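Local coordinates for protein beta-galactosidase (Bacillus circulans subsp. alkalophilus, PDB 3TTY) that catalyses the hydrolysis of terminal non-reducing beta-D-galactose residues in beta-galactosides, as a trimeric glycoside hydrolase with a TIM-barrel catalytic domain, at residues A23-D28 with I66-K71; T484-G489 with E515-L520; S228-F233 with A266-V271; P609-P614 with S628-M633. One frame throughout, in Å; residues are numbered along the deposited sequence.

Contact 1: residues A23-D28 with I66-K71; sequences ATMEED and IERLTK
Met25 and Arg68 mark the nearest approach of two neighbouring helices on the outside of the barrel, their CA atoms 8.6 Å apart. These are helix 22-35 and helix 60-71, the ones that follow the first and second barrel strands. Between them the side chains make an apolar patch and a charged one. On the apolar side the extended chain of Met25 runs past Arg68 in the opposite direction, and its terminal methyl CE rests 3.8 Å from Arg68 CB. With its CG anti to the backbone N (chi1 -176°) and a bend at the next bond, Arg68 passes this methyl, and its side chain crosses that of Glu26 at about a right angle, while the two flat end groups are only 25° apart. The guanidinium engages the carboxylate through NE and one terminal nitrogen. NE donates to Glu26 OE1 at 2.8 Å, almost straight at 177°, and NH2 donates to Glu26 OE2 at 3.1 Å. Both oxygens are met on their syn sides. Lys71 CE lies over one guanidinium face near its rim. A leucine in place of Arg68 would probably leave the Glu26 carboxylate without both these donors and deprive Glu72 of a charged partner. Next along the helix, Leu69 packs on Met29 and on strands 39-42 and 75-79. The bidentate salt bridge fixes the rotation of both head groups, and two acids share the guanidinium, NE and NH2 serving Glu26 and NH1 serving Glu72, so its charge is probably well balanced at this partly solvent-facing seam.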
loop_
_atom_site.group_PDB
_atom_site.type_symbol
_atom_site.label_atom_id
_atom_site.label_comp_id
_atom_site.label_asym_id
_atom_site.label_seq_id
_atom_site.Cartn_x
_atom_site.Cartn_y
_atom_site.Cartn_z
ATOM N N ALA A 23 -36.625 27.810 13.658
ATOM C CA ALA A 23 -37.664 26.803 13.783
ATOM C C ALA A 23 -37.072 25.460 14.250
ATOM O O ALA A 23 -37.573 24.852 15.205
ATOM C CB ALA A 23 -38.444 26.651 12.469
ATOM N N THR A 24 -36.001 24.993 13.613
ATOM C CA THR A 24 -35.465 23.711 14.056
ATOM C C THR A 24 -34.937 23.809 15.487
ATOM O O THR A 24 -35.030 22.873 16.265
ATOM C CB THR A 24 -34.442 23.056 13.067
ATOM O OG1 THR A 24 -33.228 22.720 13.753
ATOM C CG2 THR A 24 -34.161 23.930 11.896
ATOM N N MET A 25 -34.433 24.977 15.834
ATOM C CA MET A 25 -33.969 25.232 17.179
ATOM C C MET A 25 -35.087 25.057 18.212
ATOM O O MET A 25 -34.837 24.562 19.317
ATOM C CB MET A 25 -33.355 26.623 17.253
ATOM C CG MET A 25 -32.480 26.815 18.446
ATOM S SD MET A 25 -31.227 28.082 18.192
ATOM C CE MET A 25 -30.406 27.889 19.757
ATOM N N GLU A 26 -36.316 25.442 17.858
ATOM C CA GLU A 26 -37.454 25.192 18.744
ATOM C C GLU A 26 -37.685 23.691 18.945
ATOM O O GLU A 26 -37.948 23.237 20.056
ATOM C CB GLU A 26 -38.732 25.869 18.233
ATOM C CG GLU A 26 -38.710 27.387 18.320
ATOM C CD GLU A 26 -38.422 27.891 19.729
ATOM O OE1 GLU A 26 -37.471 28.691 19.896
ATOM O OE2 GLU A 26 -39.148 27.488 20.664
ATOM N N GLU A 27 -37.576 22.918 17.871
ATOM C CA GLU A 27 -37.664 21.468 17.991
ATOM C C GLU A 27 -36.500 20.898 18.810
ATOM O O GLU A 27 -36.690 19.965 19.583
ATOM C CB GLU A 27 -37.736 20.804 16.615
ATOM C CG GLU A 27 -39.121 20.831 16.001
ATOM C CD GLU A 27 -40.172 20.270 16.946
ATOM O OE1 GLU A 27 -40.958 21.074 17.495
ATOM O OE2 GLU A 27 -40.207 19.035 17.147
ATOM N N ASP A 28 -35.300 21.450 18.645
ATOM C CA ASP A 28 -34.157 20.993 19.440
ATOM C C ASP A 28 -34.446 21.135 20.932
ATOM O O ASP A 28 -34.306 20.175 21.678
ATOM C CB ASP A 28 -32.867 21.759 19.100
ATOM C CG ASP A 28 -32.443 21.596 17.656
ATOM O OD1 ASP A 28 -32.763 20.562 17.032
ATOM O OD2 ASP A 28 -31.774 22.514 17.148
ATOM N N ILE A 66 -27.079 31.373 22.474
ATOM C CA ILE A 66 -26.802 31.277 23.902
ATOM C C ILE A 66 -28.025 31.691 24.733
ATOM O O ILE A 66 -28.359 31.053 25.736
ATOM C CB ILE A 66 -25.571 32.121 24.283
ATOM C CG1 ILE A 66 -24.307 31.458 23.742
ATOM C CG2 ILE A 66 -25.466 32.264 25.783
ATOM C CD1 ILE A 66 -23.086 32.330 23.833
ATOM N N GLU A 67 -28.699 32.751 24.295
ATOM C CA GLU A 67 -29.894 33.225 24.975
ATOM C C GLU A 67 -30.975 32.155 24.943
ATOM O O GLU A 67 -31.555 31.823 25.971
ATOM C CB GLU A 67 -30.381 34.537 24.348
ATOM C CG GLU A 67 -31.503 35.234 25.108
ATOM C CD GLU A 67 -31.163 35.490 26.571
ATOM O OE1 GLU A 67 -29.954 35.558 26.912
ATOM O OE2 GLU A 67 -32.111 35.617 27.381
ATOM N N ARG A 68 -31.220 31.589 23.768
ATOM C CA ARG A 68 -32.261 30.580 23.628
ATOM C C ARG A 68 -32.066 29.387 24.560
ATOM O O ARG A 68 -33.015 28.921 25.192
ATOM C CB ARG A 68 -32.379 30.089 22.185
ATOM C CG ARG A 68 -33.547 29.099 21.997
ATOM C CD ARG A 68 -34.879 29.787 22.320
ATOM N NE ARG A 68 -36.029 28.879 22.331
ATOM C CZ ARG A 68 -36.431 28.179 23.391
ATOM N NH1 ARG A 68 -35.775 28.257 24.548
ATOM N NH2 ARG A 68 -37.494 27.394 23.293
ATOM N N LEU A 69 -30.835 28.889 24.620
ATOM C CA LEU A 69 -30.482 27.787 25.502
ATOM C C LEU A 69 -30.607 28.176 26.974
ATOM O O LEU A 69 -31.041 27.381 27.813
ATOM C CB LEU A 69 -29.049 27.332 25.219
ATOM C CG LEU A 69 -28.813 26.616 23.884
ATOM C CD1 LEU A 69 -27.332 26.657 23.534
ATOM C CD2 LEU A 69 -29.309 25.184 23.955
ATOM N N THR A 70 -30.199 29.397 27.288
ATOM C CA THR A 70 -30.297 29.899 28.648
ATOM C C THR A 70 -31.761 29.885 29.103
ATOM O O THR A 70 -32.052 29.600 30.259
ATOM C CB THR A 70 -29.700 31.314 28.754
ATOM O OG1 THR A 70 -28.296 31.246 28.488
ATOM C CG2 THR A 70 -29.907 31.886 30.152
ATOM N N LYS A 71 -32.674 30.170 28.177
ATOM C CA LYS A 71 -34.105 30.111 28.457
ATOM C C LYS A 71 -34.534 28.719 28.939
ATOM O O LYS A 71 -35.395 28.596 29.811
ATOM C CB LYS A 71 -34.901 30.540 27.225
ATOM C CG LYS A 71 -36.256 31.138 27.525
ATOM C CD LYS A 71 -36.749 32.027 26.377
ATOM C CE LYS A 71 -36.944 31.241 25.075
ATOM N NZ LYS A 71 -37.314 32.117 23.904
#

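Contact 2: residues T484-G489 with E515-L520; sequences TTFFSG and EEIDAL
Ile517 CD1 carries the whole contact, meeting the CB atoms of two consecutive phenylalanines. It lies 4.0 Å from Phe487 CB and 4.2 Å from Phe486 CB, and Phe487 CD1 also comes to 4.0 Å of the same methyl. The isoleucine extends its longer branch to get there, CG1 standing anti to the backbone N (chi1 -159°), and crosses the Phe487 side chain at about a right angle. Phe486 and Phe487 are offered together because the chain turns as it leaves strand 481-485, Phe487 taking a left-handed backbone conformation (phi 63°). Two hydroxyls hold this turn: Ser488 OG donates to Thr485 O at 2.8 Å, from above the carbonyl plane, and Thr485 OG1 donates to Phe486 O at 3.0 Å. Farther out, the Phe487 ring stacks with Tyr462, and Phe486 packs on Leu546 of strand 546-552. That strand pairs with 512-519, where Glu515 and Glu516 both face Val549 in a classic beta bulge. Glu516 and Asp518 form salt bridges to Arg371 and Arg323 of a second subunit. The contact thus fastens a two-stranded antiparallel ribbon at the subunit interface to the turn ending a parallel strand of the trimerisation domain.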
loop_
_atom_site.group_PDB
_atom_site.type_symbol
_atom_site.label_atom_id
_atom_site.label_comp_id
_atom_site.label_asym_id
_atom_site.label_seq_id
_atom_site.Cartn_x
_atom_site.Cartn_y
_atom_site.Cartn_z
ATOM N N THR A 484 8.660 -5.553 35.269
ATOM C CA THR A 484 9.025 -5.037 33.951
ATOM C C THR A 484 9.396 -6.183 33.010
ATOM O O THR A 484 9.300 -7.350 33.397
ATOM C CB THR A 484 10.068 -3.869 34.004
ATOM O OG1 THR A 484 10.164 -3.247 32.716
ATOM C CG2 THR A 484 11.429 -4.344 34.454
ATOM N N THR A 485 9.772 -5.873 31.772
ATOM C CA THR A 485 9.828 -6.922 30.763
ATOM C C THR A 485 11.073 -6.866 29.907
ATOM O O THR A 485 11.905 -5.980 30.061
ATOM C CB THR A 485 8.628 -6.824 29.784
ATOM O OG1 THR A 485 8.749 -5.628 29.004
ATOM C CG2 THR A 485 7.291 -6.815 30.529
ATOM N N PHE A 486 11.169 -7.815 28.982
ATOM C CA PHE A 486 12.162 -7.766 27.929
ATOM C C PHE A 486 12.166 -6.371 27.304
ATOM O O PHE A 486 11.131 -5.701 27.238
ATOM C CB PHE A 486 11.819 -8.787 26.854
ATOM C CG PHE A 486 10.477 -8.547 26.212
ATOM C CD1 PHE A 486 9.328 -9.134 26.728
ATOM C CD2 PHE A 486 10.358 -7.709 25.111
ATOM C CE1 PHE A 486 8.092 -8.893 26.148
ATOM C CE2 PHE A 486 9.127 -7.473 24.527
ATOM C CZ PHE A 486 7.990 -8.063 25.048
ATOM N N PHE A 487 13.342 -5.951 26.851
ATOM C CA PHE A 487 13.535 -4.681 26.144
ATOM C C PHE A 487 13.204 -3.447 26.988
ATOM O O PHE A 487 12.729 -2.435 26.468
ATOM C CB PHE A 487 12.781 -4.662 24.809
ATOM C CG PHE A 487 13.515 -3.925 23.719
ATOM C CD1 PHE A 487 14.862 -4.194 23.471
ATOM C CD2 PHE A 487 12.876 -2.955 22.954
ATOM C CE1 PHE A 487 15.557 -3.513 22.474
ATOM C CE2 PHE A 487 13.560 -2.277 21.958
ATOM C CZ PHE A 487 14.911 -2.561 21.719
ATOM N N SER A 488 13.479 -3.530 28.284
ATOM C CA SER A 488 13.273 -2.392 29.177
ATOM C C SER A 488 14.617 -1.917 29.708
ATOM O O SER A 488 15.570 -2.694 29.793
ATOM C CB SER A 488 12.364 -2.778 30.346
ATOM O OG SER A 488 11.133 -3.271 29.867
ATOM N N GLY A 489 14.695 -0.646 30.072
ATOM C CA GLY A 489 15.944 -0.084 30.560
ATOM C C GLY A 489 17.060 -0.077 29.532
ATOM O O GLY A 489 18.230 -0.189 29.874
ATOM N N GLU A 515 21.514 -10.486 28.354
ATOM C CA GLU A 515 22.630 -10.529 27.407
ATOM C C GLU A 515 22.270 -10.135 25.975
ATOM O O GLU A 515 22.928 -9.280 25.381
ATOM C CB GLU A 515 23.269 -11.914 27.401
ATOM C CG GLU A 515 24.307 -12.108 26.323
ATOM C CD GLU A 515 24.963 -13.477 26.401
ATOM O OE1 GLU A 515 24.981 -14.057 27.502
ATOM O OE2 GLU A 515 25.447 -13.978 25.364
ATOM N N GLU A 516 21.247 -10.774 25.413
ATOM C CA GLU A 516 20.833 -10.490 24.036
ATOM C C GLU A 516 19.343 -10.755 23.871
ATOM O O GLU A 516 18.736 -11.448 24.687
ATOM C CB GLU A 516 21.636 -11.315 23.019
ATOM C CG GLU A 516 21.473 -12.829 23.159
ATOM C CD GLU A 516 22.344 -13.590 22.187
ATOM O OE1 GLU A 516 22.233 -14.829 22.130
ATOM O OE2 GLU A 516 23.155 -12.949 21.481
ATOM N N ILE A 517 18.753 -10.205 22.820
ATOM C CA ILE A 517 17.328 -10.389 22.616
ATOM C C ILE A 517 17.047 -11.017 21.247
ATOM O O ILE A 517 17.655 -10.644 20.239
ATOM C CB ILE A 517 16.542 -9.065 22.819
ATOM C CG1 ILE A 517 15.064 -9.359 23.116
ATOM C CG2 ILE A 517 16.728 -8.127 21.619
ATOM C CD1 ILE A 517 14.257 -8.134 23.542
ATOM N N ASP A 518 16.136 -11.986 21.230
ATOM C CA ASP A 518 15.798 -12.722 20.019
ATOM C C ASP A 518 14.392 -12.388 19.492
ATOM O O ASP A 518 13.400 -12.520 20.208
ATOM C CB ASP A 518 15.905 -14.217 20.290
ATOM C CG ASP A 518 15.690 -15.044 19.045
ATOM O OD1 ASP A 518 16.146 -14.607 17.966
ATOM O OD2 ASP A 518 15.055 -16.116 19.149
ATOM N N ALA A 519 14.317 -11.953 18.237
ATOM C CA ALA A 519 13.035 -11.674 17.598
ATOM C C ALA A 519 12.480 -12.927 16.908
ATOM O O ALA A 519 13.144 -13.525 16.064
ATOM C CB ALA A 519 13.178 -10.538 16.598
ATOM N N LEU A 520 11.269 -13.331 17.277
ATOM C CA LEU A 520 10.638 -14.485 16.635
ATOM C C LEU A 520 9.950 -14.095 15.324
ATOM O O LEU A 520 9.264 -13.069 15.246
ATOM C CB LEU A 520 9.631 -15.154 17.581
ATOM C CG LEU A 520 10.210 -15.612 18.927
ATOM C CD1 LEU A 520 9.198 -16.456 19.684
ATOM C CD2 LEU A 520 11.531 -16.364 18.741
#

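Contact 3: residues S228-F233 with A266-V271; sequences SLLECF and AKEMDV
Leu230 and Phe233, one turn apart on helix 215-243, pack against the loop that leads into strand 273-275 of the TIM barrel. The loop opens with a type I beta turn from Ala266 to Met269, closed by Met269 N donating to Ala266 O. Leu230 comes first and straddles the aliphatic part of Glu268: CD1 and CD2 each lie 3.9 Å from Glu268 CG, the two side chains crossing at about a right angle. The Glu268 chain bends beyond CG and turns its carboxylate to a salt bridge with Arg237, farther along the same helix. Replacing Leu230 by an alanine would take away both methyls, which is likely to open a gap beside Glu268 CG and give that bent chain more room to turn. Phe233 follows, its CG anti to the backbone N (chi1 169°), which sends the ring out between helix and loop. Met269 crosses it, CG 3.7 Å from Phe233 CZ, while SD stands 5.5 Å from the Phe233 ring centroid, above the face, in a rather distant Met-aromatic contact. Trp265 and Thr251 also touch this ring. At its edge, close to the ring plane, Glu268 O lies 3.3 Å from Phe233 CE2.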
loop_
_atom_site.group_PDB
_atom_site.type_symbol
_atom_site.label_atom_id
_atom_site.label_comp_id
_atom_site.label_asym_id
_atom_site.label_seq_id
_atom_site.Cartn_x
_atom_site.Cartn_y
_atom_site.Cartn_z
ATOM N N SER A 228 4.685 22.703 20.655
ATOM C CA SER A 228 4.205 23.840 19.862
ATOM C C SER A 228 2.678 23.949 19.876
ATOM O O SER A 228 2.117 25.037 20.023
ATOM C CB SER A 228 4.672 23.739 18.401
ATOM O OG SER A 228 6.080 23.745 18.284
ATOM N N LEU A 229 2.012 22.816 19.687
ATOM C CA LEU A 229 0.563 22.775 19.784
ATOM C C LEU A 229 0.111 23.089 21.216
ATOM O O LEU A 229 -0.886 23.782 21.418
ATOM C CB LEU A 229 0.033 21.423 19.301
ATOM C CG LEU A 229 0.260 21.172 17.803
ATOM C CD1 LEU A 229 0.230 19.693 17.468
ATOM C CD2 LEU A 229 -0.765 21.926 16.981
ATOM N N LEU A 230 0.845 22.595 22.211
ATOM C CA LEU A 230 0.520 22.901 23.600
ATOM C C LEU A 230 0.602 24.406 23.850
ATOM O O LEU A 230 -0.247 24.977 24.544
ATOM C CB LEU A 230 1.430 22.142 24.565
ATOM C CG LEU A 230 1.105 22.308 26.063
ATOM C CD1 LEU A 230 -0.357 22.005 26.374
ATOM C CD2 LEU A 230 2.015 21.428 26.927
ATOM N N GLU A 231 1.616 25.051 23.274
ATOM C CA GLU A 231 1.749 26.499 23.381
ATOM C C GLU A 231 0.490 27.187 22.851
ATOM O O GLU A 231 -0.004 28.155 23.441
ATOM C CB GLU A 231 2.974 26.987 22.612
ATOM C CG GLU A 231 4.299 26.806 23.349
ATOM C CD GLU A 231 4.312 27.546 24.685
ATOM O OE1 GLU A 231 4.022 28.761 24.688
ATOM O OE2 GLU A 231 4.588 26.908 25.732
ATOM N N CYS A 232 -0.027 26.702 21.730
ATOM C CA CYS A 232 -1.268 27.272 21.203
ATOM C C CYS A 232 -2.394 27.151 22.230
ATOM O O CYS A 232 -3.068 28.133 22.530
ATOM C CB CYS A 232 -1.658 26.632 19.868
ATOM S SG CYS A 232 -0.492 27.001 18.525
ATOM N N PHE A 233 -2.582 25.962 22.794
ATOM C CA PHE A 233 -3.602 25.790 23.830
ATOM C C PHE A 233 -3.452 26.792 24.972
ATOM O O PHE A 233 -4.410 27.496 25.331
ATOM C CB PHE A 233 -3.587 24.380 24.410
ATOM C CG PHE A 233 -4.444 24.238 25.644
ATOM C CD1 PHE A 233 -5.826 24.184 25.538
ATOM C CD2 PHE A 233 -3.868 24.182 26.906
ATOM C CE1 PHE A 233 -6.624 24.073 26.663
ATOM C CE2 PHE A 233 -4.652 24.062 28.045
ATOM C CZ PHE A 233 -6.031 24.008 27.931
ATOM N N ALA A 266 -1.821 17.683 30.109
ATOM C CA ALA A 266 -2.828 17.722 31.168
ATOM C C ALA A 266 -2.442 18.672 32.300
ATOM O O ALA A 266 -3.311 19.225 32.981
ATOM C CB ALA A 266 -3.111 16.310 31.711
ATOM N N LYS A 267 -1.142 18.869 32.490
ATOM C CA LYS A 267 -0.661 19.771 33.527
ATOM C C LYS A 267 -1.124 21.193 33.247
ATOM O O LYS A 267 -1.284 21.996 34.170
ATOM C CB LYS A 267 0.862 19.714 33.631
ATOM C CG LYS A 267 1.405 18.346 34.040
ATOM C CD LYS A 267 2.937 18.391 34.161
ATOM C CE LYS A 267 3.529 17.038 34.541
ATOM N NZ LYS A 267 2.954 16.515 35.816
ATOM N N GLU A 268 -1.373 21.490 31.973
ATOM C CA GLU A 268 -1.777 22.832 31.560
ATOM C C GLU A 268 -3.293 23.000 31.493
ATOM O O GLU A 268 -3.787 24.094 31.207
ATOM C CB GLU A 268 -1.162 23.166 30.192
ATOM C CG GLU A 268 0.330 22.881 30.090
ATOM C CD GLU A 268 1.198 23.743 31.029
ATOM O OE1 GLU A 268 0.763 24.846 31.459
ATOM O OE2 GLU A 268 2.339 23.308 31.321
ATOM N N MET A 269 -4.023 21.913 31.738
ATOM C CA MET A 269 -5.488 21.883 31.608
ATOM C C MET A 269 -6.181 21.814 32.973
ATOM O O MET A 269 -5.720 21.104 33.862
ATOM C CB MET A 269 -5.919 20.666 30.780
ATOM C CG MET A 269 -5.391 20.652 29.359
ATOM S SD MET A 269 -5.386 18.992 28.667
ATOM C CE MET A 269 -7.126 18.797 28.259
ATOM N N ASP A 270 -7.296 22.524 33.135
ATOM C CA ASP A 270 -8.017 22.514 34.413
ATOM C C ASP A 270 -8.658 21.161 34.682
ATOM O O ASP A 270 -8.757 20.712 35.824
ATOM C CB ASP A 270 -9.093 23.595 34.439
ATOM C CG ASP A 270 -8.514 24.992 34.567
ATOM O OD1 ASP A 270 -7.471 25.163 35.241
ATOM O OD2 ASP A 270 -9.102 25.920 33.985
ATOM N N VAL A 271 -9.098 20.526 33.603
ATOM C CA VAL A 271 -9.720 19.220 33.657
ATOM C C VAL A 271 -9.479 18.556 32.310
ATOM O O VAL A 271 -9.392 19.229 31.282
ATOM C CB VAL A 271 -11.240 19.333 33.898
ATOM C CG1 VAL A 271 -11.928 19.849 32.666
ATOM C CG2 VAL A 271 -11.821 17.987 34.298
#

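Contact 4: residues P609-P614 with S628-M633; sequences PLLNTP and SYLFVM
Leu630 is the hub of an all-apolar contact, with one methyl for each of two successive leucines of the 609-614 loop. The closest CA atoms, those of Leu610 and Leu630, are 7.8 Å apart, and side chains fill the interval. In the tighter part Leu611 presents both its methyls to a single one: its CD2 lies 3.8 Å and its CD1 4.0 Å from Leu630 CD1. Leu610 touches the other branch, its CG 4.0 Å from Leu630 CD2. The leucine chains cross at a slant, and Leu630 forks between its two partners because its CG stands anti to the carbonyl carbon (chi1 -65°), directing the branches at the loop. Farther along the strand the fit slackens. Leu611 CD2 is 4.3 Å from Val632 CG2, and the Thr613 side chain stays more than 5 Å from the strand. Asn612 is exposed, and Leu610, Leu611 and Thr613 are partly so, whereas Leu630 and Val632 are buried. Thr613 OG1 is hydrogen-bonded to Val617 O and Asn438 ND2, and Asn438 ND2 also donates to Leu611 O, which ties this part of the loop to Asn438 and Val617. Phe642 of strand 640-643 packs on both Leu611 and Val632. Strand 627-634 itself runs antiparallel between strands 617-624 and 669-674 in the C-terminal sheet. Its intervening residues Phe631 and Met633 pack on helix 326-336 of the barrel, which places the strand between the catalytic domain and the loop joining helix 591-604 to strand 617-624.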
loop_
_atom_site.group_PDB
_atom_site.type_symbol
_atom_site.label_atom_id
_atom_site.label_comp_id
_atom_site.label_asym_id
_atom_site.label_seq_id
_atom_site.Cartn_x
_atom_site.Cartn_y
_atom_site.Cartn_z
ATOM N N PRO A 609 -9.687 -9.060 44.150
ATOM C CA PRO A 609 -10.732 -8.621 43.224
ATOM C C PRO A 609 -11.800 -7.793 43.927
ATOM O O PRO A 609 -12.099 -8.037 45.094
ATOM C CB PRO A 609 -11.335 -9.945 42.739
ATOM C CG PRO A 609 -10.175 -10.881 42.755
ATOM C CD PRO A 609 -9.373 -10.493 43.982
ATOM N N LEU A 610 -12.346 -6.808 43.222
ATOM C CA LEU A 610 -13.497 -6.067 43.706
ATOM C C LEU A 610 -14.618 -7.060 43.966
ATOM O O LEU A 610 -15.280 -7.022 45.005
ATOM C CB LEU A 610 -13.973 -5.094 42.630
ATOM C CG LEU A 610 -13.571 -3.621 42.651
ATOM C CD1 LEU A 610 -12.547 -3.325 43.732
ATOM C CD2 LEU A 610 -13.060 -3.211 41.274
ATOM N N LEU A 611 -14.807 -7.942 42.993
ATOM C CA LEU A 611 -15.914 -8.877 42.938
ATOM C C LEU A 611 -15.461 -9.995 42.017
ATOM O O LEU A 611 -14.639 -9.767 41.130
ATOM C CB LEU A 611 -17.117 -8.186 42.307
ATOM C CG LEU A 611 -18.506 -8.234 42.935
ATOM C CD1 LEU A 611 -18.468 -8.086 44.452
ATOM C CD2 LEU A 611 -19.354 -7.150 42.302
ATOM N N ASN A 612 -15.977 -11.202 42.226
ATOM C CA ASN A 612 -15.798 -12.273 41.253
ATOM C C ASN A 612 -17.004 -12.310 40.334
ATOM O O ASN A 612 -18.133 -12.359 40.808
ATOM C CB ASN A 612 -15.607 -13.624 41.943
ATOM C CG ASN A 612 -14.257 -13.739 42.616
ATOM O OD1 ASN A 612 -13.245 -13.983 41.958
ATOM N ND2 ASN A 612 -14.229 -13.548 43.933
ATOM N N THR A 613 -16.768 -12.268 39.025
ATOM C CA THR A 613 -17.861 -12.236 38.058
ATOM C C THR A 613 -17.528 -13.058 36.830
ATOM O O THR A 613 -16.372 -13.370 36.583
ATOM C CB THR A 613 -18.189 -10.798 37.593
ATOM O OG1 THR A 613 -17.046 -10.240 36.939
ATOM C CG2 THR A 613 -18.601 -9.913 38.766
ATOM N N PRO A 614 -18.557 -13.418 36.055
ATOM C CA PRO A 614 -18.377 -14.194 34.827
ATOM C C PRO A 614 -17.583 -13.413 33.799
ATOM O O PRO A 614 -17.432 -12.199 33.938
ATOM C CB PRO A 614 -19.814 -14.404 34.333
ATOM C CG PRO A 614 -20.661 -14.266 35.550
ATOM C CD PRO A 614 -19.978 -13.220 36.382
ATOM N N SER A 628 -18.266 3.369 48.736
ATOM C CA SER A 628 -17.729 2.699 47.558
ATOM C C SER A 628 -18.813 2.380 46.533
ATOM O O SER A 628 -19.805 1.733 46.857
ATOM C CB SER A 628 -17.021 1.410 47.959
ATOM O OG SER A 628 -17.132 0.453 46.925
ATOM N N TYR A 629 -18.612 2.834 45.298
ATOM C CA TYR A 629 -19.507 2.506 44.199
ATOM C C TYR A 629 -18.898 1.465 43.265
ATOM O O TYR A 629 -17.887 1.724 42.604
ATOM C CB TYR A 629 -19.878 3.765 43.416
ATOM C CG TYR A 629 -20.501 4.808 44.295
ATOM C CD1 TYR A 629 -21.798 4.649 44.776
ATOM C CD2 TYR A 629 -19.794 5.942 44.670
ATOM C CE1 TYR A 629 -22.378 5.597 45.602
ATOM C CE2 TYR A 629 -20.366 6.893 45.502
ATOM C CZ TYR A 629 -21.661 6.716 45.961
ATOM O OH TYR A 629 -22.240 7.658 46.787
ATOM N N LEU A 630 -19.509 0.282 43.223
ATOM C CA LEU A 630 -19.069 -0.758 42.299
ATOM C C LEU A 630 -19.881 -0.682 41.021
ATOM O O LEU A 630 -21.087 -0.958 41.028
ATOM C CB LEU A 630 -19.210 -2.154 42.895
ATOM C CG LEU A 630 -18.367 -2.528 44.105
ATOM C CD1 LEU A 630 -18.334 -4.055 44.232
ATOM C CD2 LEU A 630 -16.980 -1.970 43.964
ATOM N N PHE A 631 -19.219 -0.305 39.933
ATOM C CA PHE A 631 -19.845 -0.287 38.627
ATOM C C PHE A 631 -19.770 -1.678 38.018
ATOM O O PHE A 631 -18.686 -2.176 37.711
ATOM C CB PHE A 631 -19.172 0.756 37.728
ATOM C CG PHE A 631 -19.416 2.179 38.169
ATOM C CD1 PHE A 631 -20.318 2.990 37.490
ATOM C CD2 PHE A 631 -18.753 2.699 39.270
ATOM C CE1 PHE A 631 -20.558 4.288 37.904
ATOM C CE2 PHE A 631 -18.980 4.004 39.686
ATOM C CZ PHE A 631 -19.889 4.802 39.001
ATOM N N VAL A 632 -20.925 -2.317 37.864
ATOM C CA VAL A 632 -20.977 -3.648 37.283
ATOM C C VAL A 632 -21.561 -3.555 35.893
ATOM O O VAL A 632 -22.647 -3.013 35.699
ATOM C CB VAL A 632 -21.829 -4.607 38.108
ATOM C CG1 VAL A 632 -21.726 -6.015 37.537
ATOM C CG2 VAL A 632 -21.393 -4.574 39.559
ATOM N N MET A 633 -20.828 -4.087 34.922
ATOM C CA MET A 633 -21.157 -3.863 33.527
ATOM C C MET A 633 -21.054 -5.151 32.753
ATOM O O MET A 633 -19.979 -5.725 32.610
ATOM C CB MET A 633 -20.270 -2.762 32.961
ATOM C CG MET A 633 -20.478 -1.455 33.742
ATOM S SD MET A 633 -19.180 -0.233 33.607
ATOM C CE MET A 633 -17.808 -1.060 34.422
#

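In the fold
Along the chain the order is contact 1, contact 3, contact 2 and contact 4, each closing before the next opens. Contacts 1 and 3 share the TIM barrel, on helices 22-35 and 60-71 and on helix 215-243 with a loop; their centres are 32 Å apart. Contact 2 lies in the trimerisation domain, 60 Å from contact 1 between centres and across the chain's centre from it. Contact 4 joins the loop after helix 591-604 to the C-terminal antiparallel sheet, and its nearest atoms are about 16 Å from contact 3. None touches another. Together they sample the catalytic barrel, the subunit interface and the C-terminal sheet, with contact 2 alone reaching a neighbouring subunit.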